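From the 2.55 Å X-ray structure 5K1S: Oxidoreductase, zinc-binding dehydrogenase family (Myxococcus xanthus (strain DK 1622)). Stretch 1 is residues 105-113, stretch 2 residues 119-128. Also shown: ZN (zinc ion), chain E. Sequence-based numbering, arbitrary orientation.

Stretch 1 105-113: QRMSCGDCA
Stretch 2 (119-128) RNSLCKTDNR

How does the start of stretch 2 meet its partner? Arg119 (phi/psi -96/49) makes no contact, but its O accepts from Leu122 N at 2.9 Å as residues 120-122 wind into a short 3-10 segment. Asn120 (chi1 m) follows suit, its O accepting from Cys123 N at 3.1 Å, and the same O also takes a hydrogen bond from Arg106 NH1 at 2.7 Å, lying at the edge of the guanidinium near its plane. Ser121 O lies over one face of that group, 3.6 Å from Arg106 NH1. To arrive here Arg106 (phi/psi -133/165) sets out sideways and then brings its end nearer, with chi1 p, chi2 t, chi3 m and chi4 at -77°. Also in stretch 1, Ser108 (-161/131, chi1 t) brings OG to 3.3 Å from Asn120 CB, although its CA-to-CB bond points away overall. Ser121 and Leu122, both chi1 m, point away.

What does Cys123 contribute? It leaves the 3-10 turn at phi/psi -60/133 with chi1 t, its CA-to-CB bond directed toward stretch 1, and its SG binds the zinc ion ZN at 2.5 Å. Cys109 SG and Cys112 SG, both on chi1 p side chains, bind ZN at 2.3 Å each, and one further ligand comes from elsewhere in the structure. The shared metal holds Cys123 SG 3.6 Å from Cys109 SG and 4.0 Å from Cys112 SG. Two backbone amides donate to Cys123 SG: Cys109 N across the contact at 3.5 Å, almost straight at 172°, and Asp126 N, also at 3.5 Å. Gly110 (95/-1) suits the bend after Cys109, since at these angles a CB would jam against the preceding carbonyl O.

How does the chain continue past the metal? Lys124 (-102/-18) points away, its side chain m, t, t, t and exposed. Thr125 (-79/-27, chi1 p) turns toward stretch 1, with CG2 4.4 Å from Cys112 CB. Asp126 (-139/99, chi1 t) also points toward it: its CB stands 3.5 Å from Cys109 N, and its OD1 3.3 Å from Met107 CB. The CA atoms of Asp126 and Ser108 are 5.0 Å apart.

What closes the contact at its far end? Asn127 (-116/25, chi1 p) brings its CA to 3.4 Å from Arg106 NH2. Arg128 (-67/133, chi1 m) then places its O 2.7 Å from Met107 N, which donates to it at 149°; Arg106 CA approaches the same O at 3.2 Å in a CA-H...O contact. The CA atoms of Met107 and Arg128 are 5.3 Å apart, so the pairing advances along stretch 2 as it retreats along stretch 1, an antiparallel register. Within stretch 2, Arg128 N donates to Asp126 OD1 at 3.3 Å, while Arg128 NH1 and Asp126 OD2 form a 3.2 Å salt bridge of charges alone.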

# COMPACT_ATOMS: atom_id res chain seq x y z
N GLN A 105 -15.45 0.61 -17.13
CA GLN A 105 -15.78 -0.73 -16.66
C GLN A 105 -17.01 -0.70 -15.75
O GLN A 105 -17.95 -1.48 -15.95
CB GLN A 105 -14.58 -1.33 -15.92
CG GLN A 105 -13.35 -1.51 -16.81
CD GLN A 105 -12.09 -0.88 -16.22
OE1 GLN A 105 -12.14 -0.18 -15.22
NE2 GLN A 105 -10.96 -1.14 -16.86
N ARG A 106 -17.02 0.19 -14.77
CA ARG A 106 -18.09 0.28 -13.79
C ARG A 106 -18.52 1.73 -13.62
O ARG A 106 -17.83 2.66 -14.04
CB ARG A 106 -17.65 -0.29 -12.44
CG ARG A 106 -16.45 0.43 -11.83
CD ARG A 106 -16.08 -0.12 -10.47
NE ARG A 106 -17.08 0.18 -9.45
CZ ARG A 106 -17.22 1.36 -8.86
NH1 ARG A 106 -16.43 2.37 -9.19
NH2 ARG A 106 -18.15 1.54 -7.93
N MET A 107 -19.68 1.90 -12.99
CA MET A 107 -20.24 3.22 -12.75
C MET A 107 -19.74 3.78 -11.42
O MET A 107 -18.97 3.15 -10.70
CB MET A 107 -21.77 3.16 -12.77
CG MET A 107 -22.37 3.05 -14.16
SD MET A 107 -21.86 4.39 -15.25
CE MET A 107 -22.46 5.82 -14.36
N SER A 108 -20.19 4.99 -11.11
CA SER A 108 -19.80 5.68 -9.88
C SER A 108 -20.84 6.77 -9.63
O SER A 108 -21.15 7.54 -10.54
CB SER A 108 -18.40 6.27 -10.01
OG SER A 108 -18.03 6.98 -8.84
N CYS A 109 -21.36 6.83 -8.40
CA CYS A 109 -22.47 7.73 -8.13
C CYS A 109 -22.06 9.19 -8.30
O CYS A 109 -22.78 9.98 -8.93
CB CYS A 109 -23.01 7.49 -6.72
SG CYS A 109 -21.98 8.13 -5.38
N GLY A 110 -20.90 9.57 -7.76
CA GLY A 110 -20.40 10.92 -7.89
C GLY A 110 -20.72 11.83 -6.73
O GLY A 110 -20.30 13.00 -6.76
N ASP A 111 -21.44 11.35 -5.72
CA ASP A 111 -21.90 12.19 -4.62
C ASP A 111 -21.33 11.79 -3.26
O ASP A 111 -21.21 12.65 -2.39
CB ASP A 111 -23.43 12.16 -4.54
CG ASP A 111 -24.09 12.72 -5.78
OD1 ASP A 111 -23.53 13.67 -6.38
OD2 ASP A 111 -25.16 12.21 -6.17
N CYS A 112 -20.99 10.52 -3.06
CA CYS A 112 -20.46 10.10 -1.77
C CYS A 112 -19.07 10.68 -1.55
O CYS A 112 -18.41 11.17 -2.48
CB CYS A 112 -20.41 8.57 -1.69
SG CYS A 112 -19.19 7.80 -2.77
N ALA A 113 -18.62 10.63 -0.30
CA ALA A 113 -17.31 11.17 0.05
C ALA A 113 -16.22 10.64 -0.88
O ALA A 113 -15.40 11.41 -1.39
CB ALA A 113 -16.98 10.84 1.51
N ARG A 119 -11.86 9.16 -5.60
CA ARG A 119 -11.72 7.72 -5.42
C ARG A 119 -12.92 6.97 -5.98
O ARG A 119 -13.50 6.11 -5.32
CB ARG A 119 -11.52 7.39 -3.94
CG ARG A 119 -10.51 8.28 -3.22
CD ARG A 119 -9.12 8.15 -3.82
NE ARG A 119 -8.61 6.79 -3.74
CZ ARG A 119 -8.00 6.28 -2.67
NH1 ARG A 119 -7.56 5.02 -2.70
NH2 ARG A 119 -7.82 7.01 -1.58
N ASN A 120 -13.31 7.31 -7.21
CA ASN A 120 -14.50 6.70 -7.81
C ASN A 120 -14.40 5.18 -7.87
O ASN A 120 -15.41 4.49 -7.78
CB ASN A 120 -14.73 7.27 -9.21
CG ASN A 120 -14.87 8.78 -9.20
OD1 ASN A 120 -14.34 9.46 -8.32
ND2 ASN A 120 -15.60 9.32 -10.18
N SER A 121 -13.18 4.65 -8.02
CA SER A 121 -13.00 3.21 -8.04
C SER A 121 -13.55 2.55 -6.78
O SER A 121 -13.90 1.36 -6.82
CB SER A 121 -11.52 2.86 -8.19
OG SER A 121 -11.00 3.36 -9.41
N LEU A 122 -13.64 3.28 -5.68
CA LEU A 122 -14.06 2.73 -4.40
C LEU A 122 -15.51 3.03 -4.05
O LEU A 122 -15.96 2.68 -2.96
CB LEU A 122 -13.16 3.27 -3.28
CG LEU A 122 -11.65 3.09 -3.51
CD1 LEU A 122 -10.86 3.74 -2.39
CD2 LEU A 122 -11.30 1.61 -3.62
N CYS A 123 -16.26 3.67 -4.95
CA CYS A 123 -17.65 4.01 -4.67
C CYS A 123 -18.45 2.75 -4.39
O CYS A 123 -18.38 1.77 -5.13
CB CYS A 123 -18.25 4.77 -5.85
SG CYS A 123 -20.02 5.12 -5.67
N LYS A 124 -19.24 2.78 -3.31
CA LYS A 124 -20.10 1.66 -2.95
C LYS A 124 -21.56 1.89 -3.31
O LYS A 124 -22.32 0.91 -3.38
CB LYS A 124 -20.00 1.37 -1.45
CG LYS A 124 -18.69 0.71 -1.02
CD LYS A 124 -18.70 0.39 0.47
CE LYS A 124 -17.49 -0.44 0.87
NZ LYS A 124 -17.46 -0.70 2.34
N THR A 125 -21.98 3.13 -3.54
CA THR A 125 -23.39 3.42 -3.78
C THR A 125 -23.81 3.09 -5.20
O THR A 125 -24.99 2.79 -5.44
CB THR A 125 -23.69 4.89 -3.47
OG1 THR A 125 -22.95 5.73 -4.36
CG2 THR A 125 -23.31 5.22 -2.03
N ASP A 126 -22.88 3.13 -6.16
CA ASP A 126 -23.17 2.75 -7.54
C ASP A 126 -21.97 1.95 -8.05
O ASP A 126 -20.96 2.54 -8.45
CB ASP A 126 -23.44 3.96 -8.42
CG ASP A 126 -23.88 3.58 -9.83
OD1 ASP A 126 -23.76 2.39 -10.19
OD2 ASP A 126 -24.35 4.47 -10.57
N ASN A 127 -22.08 0.62 -8.03
CA ASN A 127 -21.02 -0.26 -8.50
C ASN A 127 -21.45 -1.07 -9.72
O ASN A 127 -20.90 -2.14 -9.97
CB ASN A 127 -20.58 -1.20 -7.37
CG ASN A 127 -21.74 -1.99 -6.79
OD1 ASN A 127 -22.85 -1.98 -7.33
ND2 ASN A 127 -21.48 -2.68 -5.69
N ARG A 128 -22.40 -0.56 -10.50
CA ARG A 128 -22.87 -1.27 -11.68
C ARG A 128 -21.77 -1.34 -12.73
O ARG A 128 -21.11 -0.35 -13.03
CB ARG A 128 -24.10 -0.57 -12.25
CG ARG A 128 -25.37 -0.80 -11.43
CD ARG A 128 -26.17 0.48 -11.30
NE ARG A 128 -26.35 1.15 -12.58
CZ ARG A 128 -26.78 2.40 -12.72
NH1 ARG A 128 -27.07 3.13 -11.65
NH2 ARG A 128 -26.91 2.93 -13.93
ZN ZN E . -19.79 7.46 -4.98